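Local coordinates for protein trichothecene 15-O-acetyltransferase TRI3 (Fusarium sporotrichioides, PDB 3FOT) that transfers an acetyl group to the 15-hydroxyl of trichothecene intermediates, a step in the biosynthesis of mycotoxins such as T-2 toxin, at residues G273-R278 and Y493-Y498; N433-S438 and L473-I478; S66-L71 and S169-Q174. All blocks are in the same frame, centred on the assembly; numbering follows the deposited sequence. Where two conformers were deposited one is given.

Overall arrangement
Followed from the N terminus, the chain first closes on itself at contact 3, where the loop between strand 53-61 and helix 71-88 meets the loop between strands 158-163 and 177-184. Contact 1 opens later, pairing the start of strand 277-283 with the end of strand 486-494. Contact 2 lies wholly within that span: 433-438 and 473-478 pair before 493-498 returns to 273-278. Contacts 1 and 2 belong to one four-stranded sheet, with centres 13 Å apart, and touch where Tyr493 and Tyr498 pack on Leu476. Contact 3 lies 39 Å from contact 1 and 41 Å from contact 2, centre to centre, in loops at the ends of inner strands of the six-stranded sheet.

Contact 1. Residues G273-R278 and Y493-Y498; sequences GLALPR and YNDANY
Arg278 lays its CB over one face of the Tyr493 ring, 4.0 Å from the centroid and offset toward the rim, a CH-pi contact. The Arg278 guanidinium is met at its edge, in plane, by Asp495 OD2, which forms a nearly straight salt bridge to NE (3.1 Å, 174°). The carboxylate is turned 57° from the guanidinium, and NE approaches OD2 from above the carboxylate plane. Water 1 joins NH2 to the same oxygen. Asp495 holds CG between its backbone N and carbonyl carbon (chi1 73°), beside Leu276, and OD1 accepts from Leu276 N at 3.0 Å, likewise from above.

Asn494 OD1 takes Ala275 N on an in-plane lone pair at 2.8 Å, and also accepts from Ala496 N, closing an Asx turn; ND2 donates to Ala275 O from above its carbonyl plane and to Gln471 O. Asn497 ND2 donates to Gly273 O at 3.1 Å, above the carbonyl plane, and to Gln271 O.

Backbone bonds both ways between Arg278 and Tyr493 establish the antiparallel register. This pairing begins strand 277-283, outermost in its sheet, beside the end of strand 486-494. Helix 134-147 packs on Leu276 and supplies Glu143 to Arg278 NH1, while helix 500-516 packs against Tyr493.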
ATOM      1  N   GLY A 273       1.236  20.779  12.879  1.00 17.05           N
ATOM      2  CA  GLY A 273       0.565  21.359  11.728  1.00 17.64           C
ATOM      3  C   GLY A 273       0.201  20.323  10.686  1.00 18.47           C
ATOM      4  O   GLY A 273       0.381  19.120  10.900  1.00 17.79           O
ATOM      5  N   LEU A 274      -0.316  20.803   9.552  1.00 18.51           N
ATOM      6  CA  LEU A 274      -0.702  19.958   8.433  1.00 19.15           C
ATOM      7  C   LEU A 274      -0.427  20.710   7.139  1.00 19.00           C
ATOM      8  O   LEU A 274      -0.847  21.866   6.984  1.00 18.40           O
ATOM      9  CB  LEU A 274      -2.177  19.549   8.488  1.00 19.81           C
ATOM     10  CG  LEU A 274      -2.761  18.633   7.379  1.00 19.83           C
ATOM     11  CD1 LEU A 274      -2.121  17.230   7.271  1.00 22.79           C
ATOM     12  CD2 LEU A 274      -4.277  18.504   7.541  1.00 21.46           C
ATOM     13  N   ALA A 275       0.306  20.063   6.234  1.00 17.54           N
ATOM     14  CA  ALA A 275       0.497  20.591   4.894  1.00 17.49           C
ATOM     15  C   ALA A 275       0.480  19.416   3.913  1.00 17.89           C
ATOM     16  O   ALA A 275      -0.456  18.620   3.948  1.00 17.03           O
ATOM     17  CB  ALA A 275       1.769  21.443   4.801  1.00 17.70           C
ATOM     18  N   LEU A 276       1.513  19.278   3.087  1.00 17.45           N
ATOM     19  CA  LEU A 276       1.453  18.339   1.966  1.00 18.04           C
ATOM     20  C   LEU A 276       2.221  17.046   2.225  1.00 17.12           C
ATOM     21  O   LEU A 276       3.273  17.091   2.860  1.00 16.25           O
ATOM     22  CB  LEU A 276       2.010  19.015   0.712  1.00 18.51           C
ATOM     23  CG  LEU A 276       1.165  20.197   0.206  1.00 20.08           C
ATOM     24  CD1 LEU A 276       1.862  21.015  -0.869  1.00 22.12           C
ATOM     25  CD2 LEU A 276      -0.140  19.677  -0.319  1.00 21.53           C
ATOM     26  N   PRO A 277       1.708  15.895   1.703  1.00 17.24           N
ATOM     27  CA  PRO A 277       2.500  14.663   1.805  1.00 17.32           C
ATOM     28  C   PRO A 277       3.724  14.746   0.923  1.00 17.37           C
ATOM     29  O   PRO A 277       3.653  15.280  -0.203  1.00 17.15           O
ATOM     30  CB  PRO A 277       1.538  13.569   1.301  1.00 17.39           C
ATOM     31  CG  PRO A 277       0.582  14.282   0.426  1.00 18.25           C
ATOM     32  CD  PRO A 277       0.420  15.666   1.019  1.00 17.51           C
ATOM     33  N   ARG A 278       4.848  14.241   1.423  1.00 16.99           N
ATOM     34  CA  ARG A 278       6.065  14.233   0.648  1.00 17.30           C
ATOM     35  C   ARG A 278       6.746  12.899   0.819  1.00 16.80           C
ATOM     36  O   ARG A 278       6.394  12.129   1.708  1.00 17.51           O
ATOM     37  CB  ARG A 278       7.021  15.344   1.072  1.00 17.46           C
ATOM     38  CG  ARG A 278       6.483  16.757   0.931  1.00 18.96           C
ATOM     39  CD  ARG A 278       6.151  17.121  -0.508  1.00 21.60           C
ATOM     40  NE  ARG A 278       5.834  18.540  -0.639  1.00 23.96           N
ATOM     41  CZ  ARG A 278       5.539  19.148  -1.789  1.00 25.68           C
ATOM     42  NH1 ARG A 278       5.504  18.467  -2.925  1.00 25.02           N
ATOM     43  NH2 ARG A 278       5.280  20.450  -1.805  1.00 26.35           N
ATOM     44  N   TYR A 493       6.147  11.428   4.581  1.00 12.34           N
ATOM     45  CA  TYR A 493       5.990  12.306   5.720  1.00 12.94           C
ATOM     46  C   TYR A 493       5.137  13.456   5.282  1.00 13.14           C
ATOM     47  O   TYR A 493       4.884  13.630   4.081  1.00 13.85           O
ATOM     48  CB  TYR A 493       7.347  12.769   6.225  1.00 13.13           C
ATOM     49  CG  TYR A 493       8.117  13.685   5.314  1.00 11.93           C
ATOM     50  CD1 TYR A 493       8.199  15.047   5.588  1.00 14.58           C
ATOM     51  CD2 TYR A 493       8.793  13.193   4.187  1.00 14.22           C
ATOM     52  CE1 TYR A 493       8.909  15.890   4.773  1.00 14.48           C
ATOM     53  CE2 TYR A 493       9.516  14.034   3.376  1.00 13.71           C
ATOM     54  CZ  TYR A 493       9.572  15.382   3.679  1.00 15.33           C
ATOM     55  OH  TYR A 493      10.282  16.241   2.867  1.00 17.12           O
ATOM     56  N   ASN A 494       4.652  14.217   6.249  1.00 13.51           N
ATOM     57  CA  ASN A 494       3.945  15.433   5.926  1.00 14.09           C
ATOM     58  C   ASN A 494       4.891  16.603   6.125  1.00 14.71           C
ATOM     59  O   ASN A 494       5.526  16.700   7.175  1.00 13.87           O
ATOM     60  CB  ASN A 494       2.713  15.564   6.798  1.00 14.58           C
ATOM     61  CG  ASN A 494       1.779  16.604   6.273  1.00 15.20           C
ATOM     62  OD1 ASN A 494       1.952  17.789   6.556  1.00 18.08           O
ATOM     63  ND2 ASN A 494       0.833  16.183   5.434  1.00 15.02           N
ATOM     64  N   ASP A 495       4.982  17.495   5.133  1.00 15.12           N
ATOM     65  CA  ASP A 495       6.003  18.549   5.180  1.00 16.31           C
ATOM     66  C   ASP A 495       5.735  19.712   6.131  1.00 16.50           C
ATOM     67  O   ASP A 495       6.573  20.613   6.243  1.00 15.99           O
ATOM     68  CB  ASP A 495       6.436  19.034   3.790  1.00 17.64           C
ATOM     69  CG  ASP A 495       5.389  19.884   3.088  1.00 20.80           C
ATOM     70  OD1 ASP A 495       4.345  20.213   3.677  1.00 23.72           O
ATOM     71  OD2 ASP A 495       5.626  20.248   1.911  1.00 25.67           O
ATOM     72  N   ALA A 496       4.593  19.677   6.815  1.00 15.09           N
ATOM     73  CA  ALA A 496       4.367  20.560   7.955  1.00 16.34           C
ATOM     74  C   ALA A 496       5.193  20.108   9.161  1.00 16.11           C
ATOM     75  O   ALA A 496       5.555  20.928  10.019  1.00 16.54           O
ATOM     76  CB  ALA A 496       2.914  20.572   8.320  1.00 15.69           C
ATOM     77  N   ASN A 497       5.482  18.807   9.218  1.00 15.65           N
ATOM     78  CA  ASN A 497       5.984  18.187  10.451  1.00 16.00           C
ATOM     79  C   ASN A 497       7.497  17.961  10.477  1.00 15.96           C
ATOM     80  O   ASN A 497       8.105  17.891  11.565  1.00 16.76           O
ATOM     81  CB  ASN A 497       5.245  16.872  10.724  1.00 16.24           C
ATOM     82  CG  ASN A 497       3.738  17.026  10.700  1.00 16.15           C
ATOM     83  OD1 ASN A 497       3.047  16.232  10.069  1.00 14.99           O
ATOM     84  ND2 ASN A 497       3.215  18.068  11.374  1.00 14.43           N
ATOM     85  N   TYR A 498       8.088  17.826   9.290  1.00 15.91           N
ATOM     86  CA  TYR A 498       9.518  17.623   9.145  1.00 15.81           C
ATOM     87  C   TYR A 498      10.055  18.393   7.951  1.00 16.96           C
ATOM     88  O   TYR A 498       9.333  18.684   7.007  1.00 16.16           O
ATOM     89  CB  TYR A 498       9.829  16.137   8.904  1.00 15.76           C
ATOM     90  CG  TYR A 498       9.297  15.246   9.976  1.00 13.49           C
ATOM     91  CD1 TYR A 498      10.079  14.926  11.100  1.00 15.26           C
ATOM     92  CD2 TYR A 498       8.017  14.718   9.880  1.00 11.10           C
ATOM     93  CE1 TYR A 498       9.585  14.095  12.096  1.00 13.48           C
ATOM     94  CE2 TYR A 498       7.514  13.882  10.874  1.00 12.61           C
ATOM     95  CZ  TYR A 498       8.299  13.577  11.973  1.00 13.93           C
ATOM     96  OH  TYR A 498       7.802  12.761  12.965  1.00 13.05           O
TER
HETATM   97  O   HOH W   1       4.720  22.292   0.604  1.00 39.70           O

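Contact 2. Residues N433-S438 and L473-I478; sequences NPLFIS and LPYLAI
Ile478 O accepts the shortest bond of this pairing, from Ile437 N at 2.7 Å, with an almost straight N-H (170°). The same oxygen has two further neighbours: Phe436 CA, in a CA-H...O contact, and Phe436 CD1 at 3.5 Å. Two more backbone bonds, Ile478 N to Leu435 O (2.8 Å) and Leu435 N to Leu476 O (2.9 Å), complete a ladder in which Leu435 pairs with Ala477 and Phe436 with Ile478. Both bridges are parallel, the one parallel pairing of a mixed, otherwise antiparallel four-stranded sheet.

Leu435 and Tyr475 lie side by side and point the same way. CB of Leu435 meets CE1 of Tyr475 at 3.7 Å, while Leu435 CD2 approaches the same ring carbon. Tyr475 holds CG between its backbone N and carbonyl carbon (chi1 56°), which starts the ring toward this leucine; its CB touches Asn433 O at 3.4 Å. On the face of Leu435 and Ala477, Ile437 CD1 reaches Ala477 CB. On the face of Phe436 and Ile478, Pro434 CB meets Ile478 CD1 at 3.8 Å.

His414, which binds 15-deacetylcalonectrin, lies about 9 Å from Leu435, side chain to side chain. Strand 435-441 is outermost; 477-483 lies between it and the antiparallel 486-494. Tyr506 of helix 500-516 packs on Pro434, Leu476 and Ile478, helix 306-321 packs on Phe436, and strand 333-340 touches Leu435.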
ATOM      1  N   ASN A 433       6.762   8.273  17.052  1.00 15.79           N
ATOM      2  CA  ASN A 433       7.770   7.349  16.577  1.00 16.29           C
ATOM      3  C   ASN A 433       7.522   6.932  15.117  1.00 15.25           C
ATOM      4  O   ASN A 433       6.377   6.835  14.685  1.00 13.62           O
ATOM      5  CB  ASN A 433       7.905   6.149  17.512  1.00 18.36           C
ATOM      6  CG  ASN A 433       8.977   6.371  18.584  1.00 21.98           C
ATOM      7  OD1 ASN A 433       9.077   5.605  19.536  1.00 28.15           O
ATOM      8  ND2 ASN A 433       9.788   7.432  18.420  1.00 22.55           N
ATOM      9  N   PRO A 434       8.607   6.729  14.349  1.00 14.90           N
ATOM     10  CA  PRO A 434       8.437   6.213  13.000  1.00 13.97           C
ATOM     11  C   PRO A 434       7.689   4.877  12.978  1.00 13.41           C
ATOM     12  O   PRO A 434       7.768   4.066  13.925  1.00 13.03           O
ATOM     13  CB  PRO A 434       9.882   6.069  12.498  1.00 14.62           C
ATOM     14  CG  PRO A 434      10.637   7.090  13.330  1.00 16.18           C
ATOM     15  CD  PRO A 434      10.027   6.974  14.664  1.00 14.60           C
ATOM     16  N   LEU A 435       6.968   4.652  11.883  1.00 13.01           N
ATOM     17  CA  LEU A 435       6.264   3.403  11.676  1.00 13.44           C
ATOM     18  C   LEU A 435       6.872   2.687  10.467  1.00 13.21           C
ATOM     19  O   LEU A 435       7.188   3.323   9.466  1.00 13.62           O
ATOM     20  CB  LEU A 435       4.773   3.662  11.427  1.00 13.70           C
ATOM     21  CG  LEU A 435       3.914   2.400  11.167  1.00 13.48           C
ATOM     22  CD1 LEU A 435       3.755   1.566  12.447  1.00 16.03           C
ATOM     23  CD2 LEU A 435       2.561   2.794  10.604  1.00 15.47           C
ATOM     24  N   PHE A 436       7.044   1.373  10.582  1.00 13.97           N
ATOM     25  CA  PHE A 436       7.523   0.570   9.453  1.00 14.60           C
ATOM     26  C   PHE A 436       6.397  -0.209   8.775  1.00 15.28           C
ATOM     27  O   PHE A 436       5.586  -0.862   9.446  1.00 14.90           O
ATOM     28  CB  PHE A 436       8.600  -0.407   9.933  1.00 14.64           C
ATOM     29  CG  PHE A 436       9.105  -1.317   8.851  1.00 14.87           C
ATOM     30  CD1 PHE A 436       9.809  -0.794   7.758  1.00 15.73           C
ATOM     31  CD2 PHE A 436       8.867  -2.688   8.912  1.00 16.93           C
ATOM     32  CE1 PHE A 436      10.277  -1.640   6.725  1.00 14.78           C
ATOM     33  CE2 PHE A 436       9.335  -3.534   7.883  1.00 17.76           C
ATOM     34  CZ  PHE A 436      10.043  -2.991   6.794  1.00 16.06           C
ATOM     35  N   ILE A 437       6.373  -0.134   7.440  1.00 16.46           N
ATOM     36  CA  ILE A 437       5.442  -0.896   6.627  1.00 17.79           C
ATOM     37  C   ILE A 437       6.248  -1.676   5.598  1.00 18.18           C
ATOM     38  O   ILE A 437       7.002  -1.084   4.822  1.00 18.37           O
ATOM     39  CB  ILE A 437       4.408   0.004   5.900  1.00 18.30           C
ATOM     40  CG1 ILE A 437       3.704   0.947   6.880  1.00 18.65           C
ATOM     41  CG2 ILE A 437       3.408  -0.880   5.183  1.00 18.91           C
ATOM     42  CD1 ILE A 437       4.233   2.402   6.838  1.00 21.01           C
ATOM     43  N   SER A 438       6.135  -3.000   5.622  1.00 19.32           N
ATOM     44  CA  SER A 438       6.774  -3.816   4.602  1.00 19.92           C
ATOM     45  C   SER A 438       5.804  -4.096   3.442  1.00 19.60           C
ATOM     46  O   SER A 438       4.713  -4.658   3.640  1.00 18.69           O
ATOM     47  CB  SER A 438       7.279  -5.123   5.205  1.00 20.69           C
ATOM     48  OG  SER A 438       7.942  -5.885   4.213  1.00 25.68           O
ATOM     49  N   LEU A 473      -0.480  12.338   8.866  1.00 14.15           N
ATOM     50  CA  LEU A 473      -0.169  12.269  10.302  1.00 14.45           C
ATOM     51  C   LEU A 473       1.316  12.571  10.499  1.00 14.17           C
ATOM     52  O   LEU A 473       2.097  12.496   9.535  1.00 14.09           O
ATOM     53  CB  LEU A 473      -0.584  10.909  10.894  1.00 14.53           C
ATOM     54  CG  LEU A 473      -2.097  10.763  11.176  1.00 16.05           C
ATOM     55  CD1 LEU A 473      -2.484   9.332  11.517  1.00 17.61           C
ATOM     56  CD2 LEU A 473      -2.600  11.737  12.278  1.00 16.13           C
ATOM     57  N   PRO A 474       1.712  12.967  11.720  1.00 13.73           N
ATOM     58  CA  PRO A 474       3.052  13.485  11.923  1.00 14.21           C
ATOM     59  C   PRO A 474       4.135  12.449  12.243  1.00 13.70           C
ATOM     60  O   PRO A 474       5.125  12.797  12.859  1.00 15.18           O
ATOM     61  CB  PRO A 474       2.863  14.439  13.105  1.00 14.21           C
ATOM     62  CG  PRO A 474       1.822  13.755  13.926  1.00 14.67           C
ATOM     63  CD  PRO A 474       0.885  13.094  12.939  1.00 14.37           C
ATOM     64  N   TYR A 475       3.959  11.189  11.839  1.00 14.05           N
ATOM     65  CA  TYR A 475       5.051  10.214  12.012  1.00 13.72           C
ATOM     66  C   TYR A 475       5.687   9.920  10.660  1.00 13.97           C
ATOM     67  O   TYR A 475       5.068  10.128   9.618  1.00 13.21           O
ATOM     68  CB  TYR A 475       4.596   8.905  12.683  1.00 14.74           C
ATOM     69  CG  TYR A 475       3.471   8.195  11.986  1.00 16.44           C
ATOM     70  CD1 TYR A 475       3.719   7.212  11.019  1.00 15.42           C
ATOM     71  CD2 TYR A 475       2.145   8.485  12.304  1.00 17.41           C
ATOM     72  CE1 TYR A 475       2.677   6.542  10.402  1.00 16.79           C
ATOM     73  CE2 TYR A 475       1.105   7.844  11.676  1.00 18.37           C
ATOM     74  CZ  TYR A 475       1.368   6.881  10.721  1.00 18.90           C
ATOM     75  OH  TYR A 475       0.315   6.234  10.115  1.00 20.41           O
ATOM     76  N   LEU A 476       6.926   9.453  10.692  1.00 12.88           N
ATOM     77  CA  LEU A 476       7.613   9.065   9.475  1.00 13.15           C
ATOM     78  C   LEU A 476       7.117   7.677   9.159  1.00 13.34           C
ATOM     79  O   LEU A 476       7.188   6.786  10.005  1.00 14.43           O
ATOM     80  CB  LEU A 476       9.131   9.050   9.690  1.00 12.83           C
ATOM     81  CG  LEU A 476       9.777  10.404   9.992  1.00 13.30           C
ATOM     82  CD1 LEU A 476      11.257  10.220  10.152  1.00 14.34           C
ATOM     83  CD2 LEU A 476       9.489  11.455   8.905  1.00 13.98           C
ATOM     84  N   ALA A 477       6.569   7.501   7.958  1.00 13.69           N
ATOM     85  CA  ALA A 477       6.073   6.190   7.567  1.00 13.95           C
ATOM     86  C   ALA A 477       7.070   5.619   6.583  1.00 13.95           C
ATOM     87  O   ALA A 477       7.211   6.148   5.474  1.00 14.13           O
ATOM     88  CB  ALA A 477       4.696   6.326   6.905  1.00 14.14           C
ATOM     89  N   ILE A 478       7.703   4.517   6.970  1.00 13.95           N
ATOM     90  CA  ILE A 478       8.843   3.977   6.257  1.00 14.12           C
ATOM     91  C   ILE A 478       8.434   2.689   5.601  1.00 13.46           C
ATOM     92  O   ILE A 478       8.000   1.755   6.281  1.00 14.21           O
ATOM     93  CB  ILE A 478      10.057   3.768   7.209  1.00 13.84           C
ATOM     94  CG1 ILE A 478      10.413   5.098   7.888  1.00 16.56           C
ATOM     95  CG2 ILE A 478      11.248   3.255   6.417  1.00 14.85           C
ATOM     96  CD1 ILE A 478      11.189   4.945   9.159  1.00 17.80           C
TER

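Contact 3. Residues S66-L71 and S169-Q174; sequences STLLTL and STPIPQ
Ile172 and Leu69 supply the one direct hydrogen bond between 66-71 and 169-174: Ile172 N gives its proton to Leu69 O at 2.8 Å with an N-H...O angle of 163°. Beside it, Pro171 CA makes a CA-H...O contact with the same carbonyl oxygen at 3.4 Å, so two adjacent residues converge on this acceptor.

Waters extend the backbone link in both directions. Water 4 accepts from Leu71 N and donates to Thr170 O, which lies 2.7 Å away. Water 2 accepts from Leu69 N and lies within donating distance of Ile172 O, while water 3 accepts from Gln174 NE2 at 2.8 Å and lies beside Thr67 O.

Among the apolar contacts, Leu68 and Pro171 lie side by side, pointing the same way, and Leu68 CD1 presses on Pro171 CB at 3.4 Å, tighter than usual for two carbons. The anti placement of CG relative to the backbone N (chi1 179°) starts the Leu68 branch toward the proline. Ile172 instead lays CD1 against the backbone at Thr70 C (3.8 Å) and reaches Leu69 CB. Separately, the methyl CG2 of Thr70 makes a van der Waals contact with a polar atom, Thr170 O, at 3.7 Å.

The contact thus joins the start of helix 71-88 to the connection between strands 158-163 and 177-184. Thr70 is the N-cap of that helix: its side chain caps a backbone N beyond the segment, and Asn73 OD1 in turn accepts from Thr70 N, a reciprocal pattern consistent with a capping box.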
ATOM      1  N   SER A  66       8.821  -2.510 -35.388  1.00 16.19           N
ATOM      2  CA  SER A  66       7.550  -2.467 -36.118  1.00 16.83           C
ATOM      3  C   SER A  66       6.303  -2.275 -35.228  1.00 17.02           C
ATOM      4  O   SER A  66       5.169  -2.243 -35.741  1.00 17.03           O
ATOM      5  CB  SER A  66       7.405  -3.744 -36.942  1.00 17.40           C
ATOM      6  OG  SER A  66       7.250  -4.867 -36.102  1.00 18.31           O
ATOM      7  N   THR A  67       6.499  -2.191 -33.909  1.00 16.30           N
ATOM      8  CA  THR A  67       5.392  -1.882 -32.999  1.00 16.67           C
ATOM      9  C   THR A  67       5.325  -0.376 -32.787  1.00 16.34           C
ATOM     10  O   THR A  67       6.266   0.212 -32.237  1.00 16.75           O
ATOM     11  CB  THR A  67       5.612  -2.545 -31.625  1.00 17.45           C
ATOM     12  OG1 THR A  67       5.483  -3.956 -31.761  1.00 18.97           O
ATOM     13  CG2 THR A  67       4.585  -2.045 -30.599  1.00 16.59           C
ATOM     14  N   LEU A  68       4.211   0.241 -33.190  1.00 14.18           N
ATOM     15  CA  LEU A  68       4.056   1.679 -33.053  1.00 13.95           C
ATOM     16  C   LEU A  68       3.231   2.041 -31.821  1.00 13.39           C
ATOM     17  O   LEU A  68       2.022   1.783 -31.781  1.00 14.07           O
ATOM     18  CB  LEU A  68       3.368   2.229 -34.308  1.00 14.70           C
ATOM     19  CG  LEU A  68       3.069   3.713 -34.428  1.00 17.32           C
ATOM     20  CD1 LEU A  68       4.274   4.552 -34.083  1.00 21.74           C
ATOM     21  CD2 LEU A  68       2.636   3.944 -35.877  1.00 21.29           C
ATOM     22  N   LEU A  69       3.872   2.674 -30.847  1.00 12.08           N
ATOM     23  CA  LEU A  69       3.186   3.113 -29.646  1.00 10.66           C
ATOM     24  C   LEU A  69       3.048   4.614 -29.627  1.00 10.51           C
ATOM     25  O   LEU A  69       3.987   5.339 -29.989  1.00 10.98           O
ATOM     26  CB  LEU A  69       3.973   2.669 -28.415  1.00 10.35           C
ATOM     27  CG  LEU A  69       4.176   1.157 -28.253  1.00 10.55           C
ATOM     28  CD1 LEU A  69       5.042   0.916 -27.001  1.00 11.15           C
ATOM     29  CD2 LEU A  69       2.827   0.428 -28.172  1.00 11.86           C
ATOM     30  N   THR A  70       1.877   5.092 -29.217  1.00  9.17           N
ATOM     31  CA  THR A  70       1.701   6.518 -28.947  1.00  8.33           C
ATOM     32  C   THR A  70       0.958   6.660 -27.630  1.00  7.68           C
ATOM     33  O   THR A  70       0.378   5.707 -27.153  1.00  7.24           O
ATOM     34  CB  THR A  70       0.890   7.267 -30.032  1.00  8.17           C
ATOM     35  OG1 THR A  70      -0.476   6.809 -30.020  1.00 10.05           O
ATOM     36  CG2 THR A  70       1.516   7.077 -31.437  1.00  8.57           C
ATOM     37  N   LEU A  71       0.952   7.856 -27.047  1.00  8.02           N
ATOM     38  CA  LEU A  71       0.138   8.026 -25.827  1.00  9.44           C
ATOM     39  C   LEU A  71      -1.337   7.789 -26.124  1.00  9.75           C
ATOM     40  O   LEU A  71      -2.043   7.132 -25.340  1.00  8.97           O
ATOM     41  CB  LEU A  71       0.374   9.398 -25.177  1.00  9.04           C
ATOM     42  CG  LEU A  71       1.776   9.605 -24.599  1.00  9.72           C
ATOM     43  CD1 LEU A  71       1.963  11.117 -24.329  1.00  9.97           C
ATOM     44  CD2 LEU A  71       1.950   8.836 -23.326  1.00  8.71           C
ATOM     45  N   SER A 169       0.103  11.800 -30.396  1.00 12.40           N
ATOM     46  CA  SER A 169       0.201  10.916 -31.565  0.50 12.06           C
ATOM     47  C   SER A 169       1.648  10.762 -32.050  1.00 12.28           C
ATOM     48  O   SER A 169       1.907  10.115 -33.074  1.00 12.18           O
ATOM     49  CB  SER A 169      -0.715  11.398 -32.703  0.50 12.02           C
ATOM     50  OG  SER A 169      -0.389  12.728 -33.058  0.50 10.20           O
ATOM     51  N   THR A 170       2.593  11.337 -31.294  1.00 12.26           N
ATOM     52  CA  THR A 170       4.005  11.147 -31.573  1.00 12.68           C
ATOM     53  C   THR A 170       4.416   9.695 -31.241  1.00 12.79           C
ATOM     54  O   THR A 170       4.202   9.246 -30.115  1.00 13.44           O
ATOM     55  CB  THR A 170       4.857  12.133 -30.735  1.00 12.74           C
ATOM     56  OG1 THR A 170       4.457  13.480 -31.034  1.00 15.25           O
ATOM     57  CG2 THR A 170       6.359  11.954 -31.017  1.00 13.27           C
ATOM     58  N   PRO A 171       5.039   8.976 -32.201  1.00 12.38           N
ATOM     59  CA  PRO A 171       5.531   7.634 -31.882  1.00 12.18           C
ATOM     60  C   PRO A 171       6.558   7.689 -30.752  1.00 11.64           C
ATOM     61  O   PRO A 171       7.456   8.561 -30.733  1.00 11.91           O
ATOM     62  CB  PRO A 171       6.178   7.164 -33.190  1.00 12.36           C
ATOM     63  CG  PRO A 171       5.577   8.018 -34.264  1.00 12.86           C
ATOM     64  CD  PRO A 171       5.323   9.350 -33.604  1.00 12.63           C
ATOM     65  N   ILE A 172       6.392   6.785 -29.795  1.00 10.76           N
ATOM     66  CA  ILE A 172       7.272   6.742 -28.639  1.00 11.24           C
ATOM     67  C   ILE A 172       8.554   6.039 -29.108  1.00 11.80           C
ATOM     68  O   ILE A 172       8.502   4.911 -29.559  1.00 11.99           O
ATOM     69  CB  ILE A 172       6.599   6.044 -27.448  1.00 11.17           C
ATOM     70  CG1 ILE A 172       5.429   6.920 -26.921  1.00 11.80           C
ATOM     71  CG2 ILE A 172       7.631   5.785 -26.331  1.00 11.44           C
ATOM     72  CD1 ILE A 172       4.397   6.116 -26.203  1.00 15.78           C
ATOM     73  N   PRO A 173       9.690   6.750 -29.072  1.00 12.72           N
ATOM     74  CA  PRO A 173      10.911   6.192 -29.625  1.00 13.75           C
ATOM     75  C   PRO A 173      11.326   4.875 -28.955  1.00 13.93           C
ATOM     76  O   PRO A 173      10.990   4.640 -27.785  1.00 13.28           O
ATOM     77  CB  PRO A 173      11.940   7.279 -29.351  1.00 14.11           C
ATOM     78  CG  PRO A 173      11.152   8.556 -29.311  1.00 14.40           C
ATOM     79  CD  PRO A 173       9.874   8.136 -28.601  1.00 13.13           C
ATOM     80  N   GLN A 174      12.069   4.050 -29.686  1.00 14.90           N
ATOM     81  CA  GLN A 174      12.717   2.879 -29.113  1.00 15.75           C
ATOM     82  C   GLN A 174      13.527   3.333 -27.910  1.00 14.87           C
ATOM     83  O   GLN A 174      14.208   4.360 -27.990  1.00 14.31           O
ATOM     84  CB  GLN A 174      13.670   2.244 -30.136  1.00 16.91           C
ATOM     85  CG  GLN A 174      12.997   1.224 -31.027  1.00 22.34           C
ATOM     86  CD  GLN A 174      12.456   0.069 -30.203  1.00 26.98           C
ATOM     87  OE1 GLN A 174      13.166  -0.488 -29.357  1.00 31.92           O
ATOM     88  NE2 GLN A 174      11.197  -0.263 -30.406  1.00 29.68           N
TER
HETATM   89  O   HOH W   2       6.746   3.325 -30.993  1.00 13.26           O
HETATM   90  O   HOH W   3       8.684   0.707 -31.254  1.00 23.12           O
HETATM   91  O   HOH W   4       2.608   9.955 -28.026  1.00 10.94           O